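Local coordinates for protein endopolygalacturonase (Chondrostereum purpureum, PDB 1KCD) that probably hydrolyses the alpha-1,4 bonds between galacturonate units of polygalacturonan, as an endo-acting member of glycosyl hydrolase family 28, at residues H150-F155 against V169-D174; G200-G205 against T234-S239; G224-A229 against G255-Q260. All blocks are in the same frame, centred on the assembly; numbering follows the deposited sequence.

Interaction 1 (H150-F155 against V169-D174). With GTK (beta-D-galactofuranuronic acid), chain B; GTR (beta-D-galactopyranuronic acid), chain C.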
loop_
_atom_site.group_PDB
_atom_site.type_symbol
_atom_site.label_atom_id
_atom_site.label_comp_id
_atom_site.label_asym_id
_atom_site.label_seq_id
_atom_site.Cartn_x
_atom_site.Cartn_y
_atom_site.Cartn_z
ATOM N N HIS A 150 4.874 -0.206 -13.647
ATOM C CA HIS A 150 3.421 -0.037 -13.532
ATOM C C HIS A 150 2.906 -1.070 -12.516
ATOM O O HIS A 150 3.557 -2.127 -12.354
ATOM C CB HIS A 150 2.803 -0.195 -14.911
ATOM C CG HIS A 150 1.379 0.316 -14.937
ATOM N ND1 HIS A 150 1.111 1.667 -14.911
ATOM C CD2 HIS A 150 0.177 -0.320 -14.983
ATOM C CE1 HIS A 150 -0.214 1.864 -14.929
ATOM N NE2 HIS A 150 -0.816 0.661 -14.979
ATOM N N ASN A 151 1.832 -0.791 -11.826
ATOM C CA ASN A 151 1.317 -1.684 -10.775
ATOM C C ASN A 151 2.355 -1.994 -9.708
ATOM O O ASN A 151 2.352 -3.078 -9.117
ATOM C CB ASN A 151 0.726 -3.010 -11.326
ATOM C CG ASN A 151 -0.443 -2.738 -12.245
ATOM O OD1 ASN A 151 -0.406 -3.115 -13.421
ATOM N ND2 ASN A 151 -1.505 -2.162 -11.715
ATOM N N THR A 152 3.193 -0.972 -9.449
ATOM C CA THR A 152 4.287 -1.098 -8.483
ATOM C C THR A 152 3.869 -0.639 -7.092
ATOM O O THR A 152 4.553 0.135 -6.421
ATOM C CB THR A 152 5.521 -0.315 -8.985
ATOM O OG1 THR A 152 5.055 0.936 -9.509
ATOM C CG2 THR A 152 6.244 -1.081 -10.095
ATOM N N ASP A 153 2.734 -1.163 -6.619
ATOM C CA ASP A 153 2.220 -0.779 -5.322
ATOM C C ASP A 153 3.274 -0.907 -4.238
ATOM O O ASP A 153 4.023 -1.880 -4.180
ATOM C CB ASP A 153 1.060 -1.701 -4.880
ATOM C CG ASP A 153 -0.161 -1.748 -5.794
ATOM O OD1 ASP A 153 0.040 -1.592 -7.009
ATOM O OD2 ASP A 153 -1.280 -1.993 -5.304
ATOM N N GLY A 154 3.297 0.065 -3.308
ATOM C CA GLY A 154 4.273 -0.037 -2.208
ATOM C C GLY A 154 3.863 -1.140 -1.252
ATOM O O GLY A 154 4.622 -2.110 -1.026
ATOM N N PHE A 155 2.680 -1.024 -0.668
ATOM C CA PHE A 155 2.168 -1.972 0.297
ATOM C C PHE A 155 0.734 -2.334 -0.083
ATOM O O PHE A 155 -0.093 -1.425 -0.177
ATOM C CB PHE A 155 2.128 -1.365 1.708
ATOM C CG PHE A 155 3.460 -0.815 2.169
ATOM C CD1 PHE A 155 4.329 -1.706 2.861
ATOM C CD2 PHE A 155 3.840 0.483 1.921
ATOM C CE1 PHE A 155 5.561 -1.204 3.307
ATOM C CE2 PHE A 155 5.067 0.935 2.344
ATOM C CZ PHE A 155 5.957 0.100 3.015
ATOM N N VAL A 169 7.810 5.573 -0.265
ATOM C CA VAL A 169 7.471 4.835 -1.484
ATOM C C VAL A 169 7.595 5.751 -2.692
ATOM O O VAL A 169 6.910 6.772 -2.719
ATOM C CB VAL A 169 6.048 4.288 -1.410
ATOM C CG1 VAL A 169 5.687 3.549 -2.715
ATOM C CG2 VAL A 169 5.869 3.391 -0.188
ATOM N N LYS A 170 8.409 5.340 -3.643
ATOM C CA LYS A 170 8.591 6.018 -4.942
ATOM C C LYS A 170 8.178 5.032 -5.990
ATOM O O LYS A 170 8.848 4.018 -6.169
ATOM C CB LYS A 170 10.055 6.425 -5.092
ATOM C CG LYS A 170 10.551 7.305 -3.950
ATOM C CD LYS A 170 12.014 7.716 -4.169
ATOM C CE LYS A 170 12.431 8.752 -3.112
ATOM N NZ LYS A 170 13.870 9.087 -3.266
ATOM N N ASN A 171 7.026 5.234 -6.632
ATOM C CA ASN A 171 6.523 4.160 -7.465
ATOM C C ASN A 171 5.565 4.699 -8.521
ATOM O O ASN A 171 5.601 5.912 -8.845
ATOM C CB ASN A 171 5.861 3.073 -6.586
ATOM C CG ASN A 171 4.575 3.604 -5.982
ATOM O OD1 ASN A 171 4.305 4.794 -5.971
ATOM N ND2 ASN A 171 3.731 2.653 -5.507
ATOM N N GLN A 172 4.748 3.782 -9.087
ATOM C CA GLN A 172 3.867 4.125 -10.191
ATOM C C GLN A 172 2.440 3.671 -9.939
ATOM O O GLN A 172 1.653 3.682 -10.879
ATOM C CB GLN A 172 4.378 3.555 -11.530
ATOM C CG GLN A 172 5.743 4.104 -11.938
ATOM C CD GLN A 172 6.901 3.424 -11.217
ATOM O OE1 GLN A 172 6.919 2.197 -10.994
ATOM N NE2 GLN A 172 7.908 4.175 -10.819
ATOM N N ASP A 173 2.105 3.246 -8.718
ATOM C CA ASP A 173 0.721 2.864 -8.457
ATOM C C ASP A 173 0.449 3.199 -6.989
ATOM O O ASP A 173 1.150 4.077 -6.418
ATOM C CB ASP A 173 0.456 1.365 -8.757
ATOM C CG ASP A 173 -1.013 1.089 -9.036
ATOM O OD1 ASP A 173 -1.408 0.972 -10.225
ATOM O OD2 ASP A 173 -1.831 1.037 -8.087
ATOM N N ASP A 174 -0.557 2.589 -6.367
ATOM C CA ASP A 174 -0.877 3.003 -4.986
ATOM C C ASP A 174 0.347 2.972 -4.095
ATOM O O ASP A 174 1.113 2.004 -4.090
ATOM C CB ASP A 174 -1.967 2.062 -4.428
ATOM C CG ASP A 174 -3.297 2.312 -5.095
ATOM O OD1 ASP A 174 -3.669 3.511 -5.245
ATOM O OD2 ASP A 174 -3.995 1.310 -5.408
HETATM C C1 GTK B . -2.843 -3.771 -7.260
HETATM O O1 GTK B . -3.023 -5.145 -6.938
HETATM C C2 GTK B . -2.469 -3.529 -8.696
HETATM O O2 GTK B . -1.902 -2.201 -8.797
HETATM C C3 GTK B . -3.854 -3.443 -9.375
HETATM O O3 GTK B . -4.118 -4.711 -9.960
HETATM C C4 GTK B . -4.843 -3.242 -8.221
HETATM O O4 GTK B . -4.098 -3.167 -7.013
HETATM C C5 GTK B . -5.840 -2.099 -8.395
HETATM O O5 GTK B . -5.122 -0.910 -8.100
HETATM C C6 GTK B . -7.092 -2.091 -7.570
HETATM O O6B GTK B . -7.921 -3.107 -7.809
HETATM O O6A GTK B . -7.351 -1.259 -6.719
HETATM C C1 GTR C . -4.151 2.083 -13.403
HETATM C C2 GTR C . -3.671 0.609 -13.391
HETATM C C3 GTR C . -4.712 -0.185 -12.813
HETATM C C4 GTR C . -5.033 0.212 -11.302
HETATM C C5 GTR C . -5.330 1.726 -11.381
HETATM C C6 GTR C . -5.514 2.286 -9.979
HETATM O O1 GTR C . -3.107 2.905 -13.882
HETATM O O2 GTR C . -3.456 0.211 -14.782
HETATM O O3 GTR C . -4.297 -1.603 -12.746
HETATM O O4 GTR C . -3.873 -0.048 -10.453
HETATM O O5 GTR C . -4.252 2.437 -12.014
HETATM O O6A GTR C . -4.685 3.062 -9.455
HETATM O O6B GTR C . -6.537 1.931 -9.371
#
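The hydroxyl of T152 is used twice across this contact: OG1 donates to OE1 of the Q172 amide at 2.7 Å, from above the carbonyl plane, and accepts from the Q172 backbone N at 2.9 Å. The bend of Q172 at chi2 (80°) folds its amide back over that hydroxyl, and NE2 goes on to D140 O and D144 OD1. T152 O, at an inverse gamma turn centred on T152, takes N171 ND2 at 2.8 Å, again from above its plane. The same ND2 bonds to D174 O, which also accepts G154 N at 3.0 Å, so one buried carbonyl has two donors. These two segments lie on the substrate side of the right-handed parallel beta-helix of family 28, where N151 and D173 bind galacturonate. N151 ND2 donates to GTR O3 and to GTK O2, while its OD1 receives T90 N. H150 NE2 meets GTR O2 at the ring edge, 2.7 Å away and in plane. D153 and D173 lie side by side, OD1 of the first 3.4 Å from OD2 of the second, their carboxylate planes only 10° apart. D173 OD2 is fixed by D174 N at 2.6 Å.

Interaction 2 (G200-G205 against T234-S239). With GTK (beta-D-galactofuranuronic acid), chain B.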
loop_
_atom_site.group_PDB
_atom_site.type_symbol
_atom_site.label_atom_id
_atom_site.label_comp_id
_atom_site.label_asym_id
_atom_site.label_seq_id
_atom_site.Cartn_x
_atom_site.Cartn_y
_atom_site.Cartn_z
ATOM N N GLY A 200 -8.871 0.009 -0.961
ATOM C CA GLY A 200 -9.453 -0.729 -2.085
ATOM C C GLY A 200 -8.474 -0.913 -3.224
ATOM O O GLY A 200 -7.297 -0.564 -3.076
ATOM N N SER A 201 -8.954 -1.420 -4.360
ATOM C CA SER A 201 -10.391 -1.537 -4.598
ATOM C C SER A 201 -11.012 -2.626 -3.738
ATOM O O SER A 201 -10.483 -3.724 -3.540
ATOM C CB SER A 201 -10.654 -1.838 -6.090
ATOM O OG SER A 201 -10.256 -3.157 -6.431
ATOM N N ILE A 202 -12.165 -2.299 -3.205
ATOM C CA ILE A 202 -12.933 -3.206 -2.365
ATOM C C ILE A 202 -13.689 -4.191 -3.233
ATOM O O ILE A 202 -14.453 -3.758 -4.119
ATOM C CB ILE A 202 -13.891 -2.415 -1.430
ATOM C CG1 ILE A 202 -13.103 -1.432 -0.550
ATOM C CG2 ILE A 202 -14.786 -3.359 -0.621
ATOM C CD1 ILE A 202 -12.235 -2.162 0.491
ATOM N N ALA A 203 -13.423 -5.482 -2.986
ATOM C CA ALA A 203 -14.061 -6.557 -3.719
ATOM C C ALA A 203 -15.135 -7.224 -2.881
ATOM O O ALA A 203 -15.232 -7.035 -1.646
ATOM C CB ALA A 203 -12.959 -7.593 -4.066
ATOM N N THR A 204 -15.931 -8.069 -3.536
ATOM C CA THR A 204 -16.959 -8.821 -2.817
ATOM C C THR A 204 -16.377 -9.548 -1.624
ATOM O O THR A 204 -15.328 -10.190 -1.678
ATOM C CB THR A 204 -17.580 -9.836 -3.787
ATOM O OG1 THR A 204 -18.338 -8.988 -4.673
ATOM C CG2 THR A 204 -18.483 -10.882 -3.141
ATOM N N GLY A 205 -17.079 -9.446 -0.493
ATOM C CA GLY A 205 -16.731 -10.177 0.716
ATOM C C GLY A 205 -15.654 -9.489 1.517
ATOM O O GLY A 205 -15.256 -10.078 2.546
ATOM N N THR A 234 -20.300 -7.005 -3.656
ATOM C CA THR A 234 -21.389 -7.132 -2.696
ATOM C C THR A 234 -20.822 -7.735 -1.393
ATOM O O THR A 234 -19.683 -8.210 -1.348
ATOM C CB THR A 234 -22.542 -8.014 -3.201
ATOM O OG1 THR A 234 -21.995 -9.285 -3.593
ATOM C CG2 THR A 234 -23.262 -7.393 -4.382
ATOM N N SER A 235 -21.625 -7.701 -0.344
ATOM C CA SER A 235 -21.210 -8.196 0.973
ATOM C C SER A 235 -19.859 -7.631 1.354
ATOM O O SER A 235 -18.949 -8.340 1.797
ATOM C CB SER A 235 -21.136 -9.736 0.917
ATOM O OG SER A 235 -21.061 -10.287 2.200
ATOM N N ALA A 236 -19.684 -6.323 1.179
ATOM C CA ALA A 236 -18.408 -5.658 1.402
ATOM C C ALA A 236 -18.653 -4.349 2.136
ATOM O O ALA A 236 -19.804 -3.883 2.188
ATOM C CB ALA A 236 -17.741 -5.392 0.053
ATOM N N SER A 237 -17.591 -3.744 2.688
ATOM C CA SER A 237 -17.807 -2.461 3.344
ATOM C C SER A 237 -16.493 -1.779 3.629
ATOM O O SER A 237 -15.441 -2.424 3.713
ATOM C CB SER A 237 -18.571 -2.651 4.690
ATOM O OG SER A 237 -17.852 -3.545 5.554
ATOM N N VAL A 238 -16.578 -0.473 3.840
ATOM C CA VAL A 238 -15.490 0.327 4.439
ATOM C C VAL A 238 -16.155 1.139 5.545
ATOM O O VAL A 238 -17.137 1.858 5.278
ATOM C CB VAL A 238 -14.857 1.269 3.419
ATOM C CG1 VAL A 238 -13.751 2.145 4.036
ATOM C CG2 VAL A 238 -14.301 0.488 2.206
ATOM N N SER A 239 -15.613 1.061 6.756
ATOM C CA SER A 239 -16.234 1.820 7.856
ATOM C C SER A 239 -15.216 2.302 8.835
ATOM O O SER A 239 -14.429 1.502 9.371
ATOM C CB SER A 239 -17.208 0.906 8.579
ATOM O OG SER A 239 -17.970 1.625 9.553
HETATM C C1 GTK B . -2.843 -3.771 -7.260
HETATM O O1 GTK B . -3.023 -5.145 -6.938
HETATM C C2 GTK B . -2.469 -3.529 -8.696
HETATM O O2 GTK B . -1.902 -2.201 -8.797
HETATM C C3 GTK B . -3.854 -3.443 -9.375
HETATM O O3 GTK B . -4.118 -4.711 -9.960
HETATM C C4 GTK B . -4.843 -3.242 -8.221
HETATM O O4 GTK B . -4.098 -3.167 -7.013
HETATM C C5 GTK B . -5.840 -2.099 -8.395
HETATM O O5 GTK B . -5.122 -0.910 -8.100
HETATM C C6 GTK B . -7.092 -2.091 -7.570
HETATM O O6B GTK B . -7.921 -3.107 -7.809
HETATM O O6A GTK B . -7.351 -1.259 -6.719
#
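I202, on strand 197-202, reaches with both branches to A236 and V238 on a later turn of the right-handed parallel beta-helix, where the chain enters strand 237-244. The apolar part is methyl and methylene packing. CG2 of I202 rests on CB of A236 at 3.6 Å, and CG1 meets CG2 of V238 at 3.6 Å, the two side chains slanting across one another. I202 has CG1 beside its backbone N (chi1 -58°) and CG2 anti to that N, which splits the two branches between the two partners. V208, A229 and I227 add to the same buried cluster inside the coil.

The polar part lies further out, at the exposed loop ends. T204 turns OG1 to the T234 backbone and accepts T234 N at 3.0 Å in a fairly straight bond (162°), while CG2 of T204 passes alongside T234 OG1. The next amide, G205 N, completes a two-bond link by donating to T234 O, nearly in line with that carbonyl. The positive phi of G205 (83°) is one that a glycine takes most readily.

CA-H...O contacts follow the same path, from T204 CA to T234 O and from G205 CA to S235 O.

A ligand contact leaves the 200-205 segment elsewhere: the cis peptide before S201 supplies a donor to the carboxylate of GTK. S201 N, the nitrogen of that peptide, donates to GTK O6A at 2.9 Å, and S201 OG bonds to O6B at 2.7 Å.

Interaction 3 (G224-A229 against G255-Q260). With GTR (beta-D-galactopyranuronic acid), chain C; GTK (beta-D-galactofuranuronic acid), chain B.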
loop_
_atom_site.group_PDB
_atom_site.type_symbol
_atom_site.label_atom_id
_atom_site.label_comp_id
_atom_site.label_asym_id
_atom_site.label_seq_id
_atom_site.Cartn_x
_atom_site.Cartn_y
_atom_site.Cartn_z
ATOM N N GLY A 224 -4.691 11.920 -4.477
ATOM C CA GLY A 224 -4.148 12.187 -3.151
ATOM C C GLY A 224 -4.555 11.028 -2.242
ATOM O O GLY A 224 -3.718 10.215 -1.850
ATOM N N VAL A 225 -5.835 10.967 -1.915
ATOM C CA VAL A 225 -6.423 9.828 -1.187
ATOM C C VAL A 225 -7.636 9.318 -1.945
ATOM O O VAL A 225 -8.389 10.108 -2.522
ATOM C CB VAL A 225 -6.769 10.147 0.284
ATOM C CG1 VAL A 225 -5.523 10.613 1.032
ATOM C CG2 VAL A 225 -7.899 11.195 0.379
ATOM N N ARG A 226 -7.777 7.983 -1.924
ATOM C CA ARG A 226 -8.949 7.363 -2.507
ATOM C C ARG A 226 -9.539 6.273 -1.616
ATOM O O ARG A 226 -8.824 5.536 -0.949
ATOM C CB ARG A 226 -8.562 6.651 -3.817
ATOM C CG ARG A 226 -8.395 7.482 -5.076
ATOM C CD ARG A 226 -8.464 6.475 -6.267
ATOM N NE ARG A 226 -7.141 5.788 -6.250
ATOM C CZ ARG A 226 -6.743 4.998 -7.231
ATOM N NH1 ARG A 226 -7.545 4.718 -8.280
ATOM N NH2 ARG A 226 -5.547 4.398 -7.203
ATOM N N ILE A 227 -10.883 6.183 -1.709
ATOM C CA ILE A 227 -11.559 4.976 -1.267
ATOM C C ILE A 227 -12.304 4.469 -2.474
ATOM O O ILE A 227 -13.198 5.166 -2.963
ATOM C CB ILE A 227 -12.517 5.202 -0.085
ATOM C CG1 ILE A 227 -11.757 5.952 1.030
ATOM C CG2 ILE A 227 -13.140 3.874 0.380
ATOM C CD1 ILE A 227 -12.690 6.232 2.234
ATOM N N LYS A 228 -11.892 3.328 -2.990
ATOM C CA LYS A 228 -12.441 2.785 -4.232
ATOM C C LYS A 228 -13.074 1.450 -3.969
ATOM O O LYS A 228 -12.458 0.581 -3.365
ATOM C CB LYS A 228 -11.315 2.614 -5.287
ATOM C CG LYS A 228 -9.893 2.287 -4.804
ATOM C CD LYS A 228 -8.942 2.016 -5.986
ATOM C CE LYS A 228 -7.479 1.907 -5.475
ATOM N NZ LYS A 228 -6.606 1.352 -6.486
ATOM N N ALA A 229 -14.304 1.290 -4.432
ATOM C CA ALA A 229 -14.968 0.013 -4.354
ATOM C C ALA A 229 -15.415 -0.391 -5.737
ATOM O O ALA A 229 -15.935 0.418 -6.511
ATOM C CB ALA A 229 -16.193 0.034 -3.428
ATOM N N GLY A 255 -7.741 15.156 -6.009
ATOM C CA GLY A 255 -7.212 15.296 -4.672
ATOM C C GLY A 255 -7.800 14.216 -3.727
ATOM O O GLY A 255 -7.058 13.520 -3.046
ATOM N N VAL A 256 -9.127 14.136 -3.705
ATOM C CA VAL A 256 -9.872 13.094 -2.972
ATOM C C VAL A 256 -10.834 12.438 -3.956
ATOM O O VAL A 256 -11.591 13.178 -4.622
ATOM C CB VAL A 256 -10.693 13.669 -1.809
ATOM C CG1 VAL A 256 -11.515 12.626 -1.102
ATOM C CG2 VAL A 256 -9.742 14.435 -0.863
ATOM N N LEU A 257 -10.819 11.107 -4.070
ATOM C CA LEU A 257 -11.860 10.405 -4.842
ATOM C C LEU A 257 -12.401 9.281 -3.984
ATOM O O LEU A 257 -11.676 8.354 -3.634
ATOM C CB LEU A 257 -11.332 9.912 -6.197
ATOM C CG LEU A 257 -12.362 9.099 -7.030
ATOM C CD1 LEU A 257 -13.536 10.002 -7.440
ATOM C CD2 LEU A 257 -11.712 8.460 -8.248
ATOM N N ILE A 258 -13.660 9.437 -3.585
ATOM C CA ILE A 258 -14.346 8.386 -2.828
ATOM C C ILE A 258 -15.393 7.852 -3.760
ATOM O O ILE A 258 -16.295 8.616 -4.130
ATOM C CB ILE A 258 -14.917 8.918 -1.518
ATOM C CG1 ILE A 258 -13.684 9.323 -0.620
ATOM C CG2 ILE A 258 -15.828 7.949 -0.808
ATOM C CD1 ILE A 258 -14.109 9.920 0.656
ATOM N N SER A 259 -15.270 6.603 -4.239
ATOM C CA SER A 259 -16.080 6.160 -5.346
ATOM C C SER A 259 -16.407 4.681 -5.286
ATOM O O SER A 259 -15.541 3.830 -5.038
ATOM C CB SER A 259 -15.279 6.408 -6.642
ATOM O OG SER A 259 -15.899 5.806 -7.751
ATOM N N GLN A 260 -17.681 4.413 -5.585
ATOM C CA GLN A 260 -18.175 3.046 -5.683
ATOM C C GLN A 260 -18.392 2.652 -7.132
ATOM O O GLN A 260 -19.144 1.701 -7.433
ATOM C CB GLN A 260 -19.432 2.909 -4.843
ATOM C CG GLN A 260 -19.064 2.912 -3.353
ATOM C CD GLN A 260 -20.236 3.160 -2.426
ATOM O OE1 GLN A 260 -21.207 3.839 -2.786
ATOM N NE2 GLN A 260 -20.162 2.667 -1.185
HETATM C C1 GTR C . -4.151 2.083 -13.403
HETATM C C2 GTR C . -3.671 0.609 -13.391
HETATM C C3 GTR C . -4.712 -0.185 -12.813
HETATM C C4 GTR C . -5.033 0.212 -11.302
HETATM C C5 GTR C . -5.330 1.726 -11.381
HETATM C C6 GTR C . -5.514 2.286 -9.979
HETATM O O1 GTR C . -3.107 2.905 -13.882
HETATM O O2 GTR C . -3.456 0.211 -14.782
HETATM O O3 GTR C . -4.297 -1.603 -12.746
HETATM O O4 GTR C . -3.873 -0.048 -10.453
HETATM O O5 GTR C . -4.252 2.437 -12.014
HETATM O O6A GTR C . -4.685 3.062 -9.455
HETATM O O6B GTR C . -6.537 1.931 -9.371
HETATM C C1 GTK B . -2.843 -3.771 -7.260
HETATM O O1 GTK B . -3.023 -5.145 -6.938
HETATM C C2 GTK B . -2.469 -3.529 -8.696
HETATM O O2 GTK B . -1.902 -2.201 -8.797
HETATM C C3 GTK B . -3.854 -3.443 -9.375
HETATM O O3 GTK B . -4.118 -4.711 -9.960
HETATM C C4 GTK B . -4.843 -3.242 -8.221
HETATM O O4 GTK B . -4.098 -3.167 -7.013
HETATM C C5 GTK B . -5.840 -2.099 -8.395
HETATM O O5 GTK B . -5.122 -0.910 -8.100
HETATM C C6 GTK B . -7.092 -2.091 -7.570
HETATM O O6B GTK B . -7.921 -3.107 -7.809
HETATM O O6A GTK B . -7.351 -1.259 -6.719
#
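V225 and L257 are joined by the bond from L257 N to V225 O, one rung of a parallel ladder. I227 N donates to L257 O, S259 N to I227 O at 2.8 Å, and A229 N to S259 O; V225 N donates to G255 O, which also takes a weak bond from G224 N. The axes of strands 226-229 and 257-259 approach to 4.7 Å, with directions 20° apart, as in neighbouring coils of the right-handed beta-helix. On the inner face, V225 and V256 lie side by side, CG2 to CG2 at 3.9 Å, and I227 CG1 meets I258 CG1 at 4.2 Å, next to F275 and Y243.

On the other face R226 and K228 reach for the bound sugars. The R226 side chain slants across that of L257, CG near CB, and a bend at chi3 (-76°) carries the guanidinium edge-on to the GTR carboxylate. NH2 gives O6A a straight bond of 2.8 Å, and NH1 gives O6B a longer one of 3.2 Å. K228, extended beyond CG, lays CE over the centre of the guanidinium, 3.5 Å above its plane; its NZ bonds both to GTR O6B and to GTK O6A, the latter at 2.7 Å.

D174 sets both cations from the second shell, its OD1, shared with S198 OG, paired with R226 NH2 and its OD2 with K228 NZ, while Y223 makes a cation-pi contact with the guanidinium. A leucine in place of R226 would probably leave GTR O6A without its straight N-H partner and D174 OD1 without its salt bridge. Two cations beside two sugar carboxylates would be expected to favour the deprotonated carboxylate form of galacturonate at this site.

Interactions 1 and 3 are buried, whereas interaction 2 is partly exposed, its centre about 17 Å from the chain centre. Interaction 3 is regular strand pairing and interaction 1 a web of side-chain and turn bonds; interaction 2 combines apolar packing with two bonds between loop ends. Strand 197-202 of interaction 2 is the sheet neighbour of strand 226-230 of interaction 3, and I202 N probably bonds to K228 O. Interactions 1 and 3 meet through the salt bridges of D174. All three touch GTK, but of the three, interactions 1 and 3 hold GTR, chiefly through hydroxyls in the first and through its carboxylate in the third.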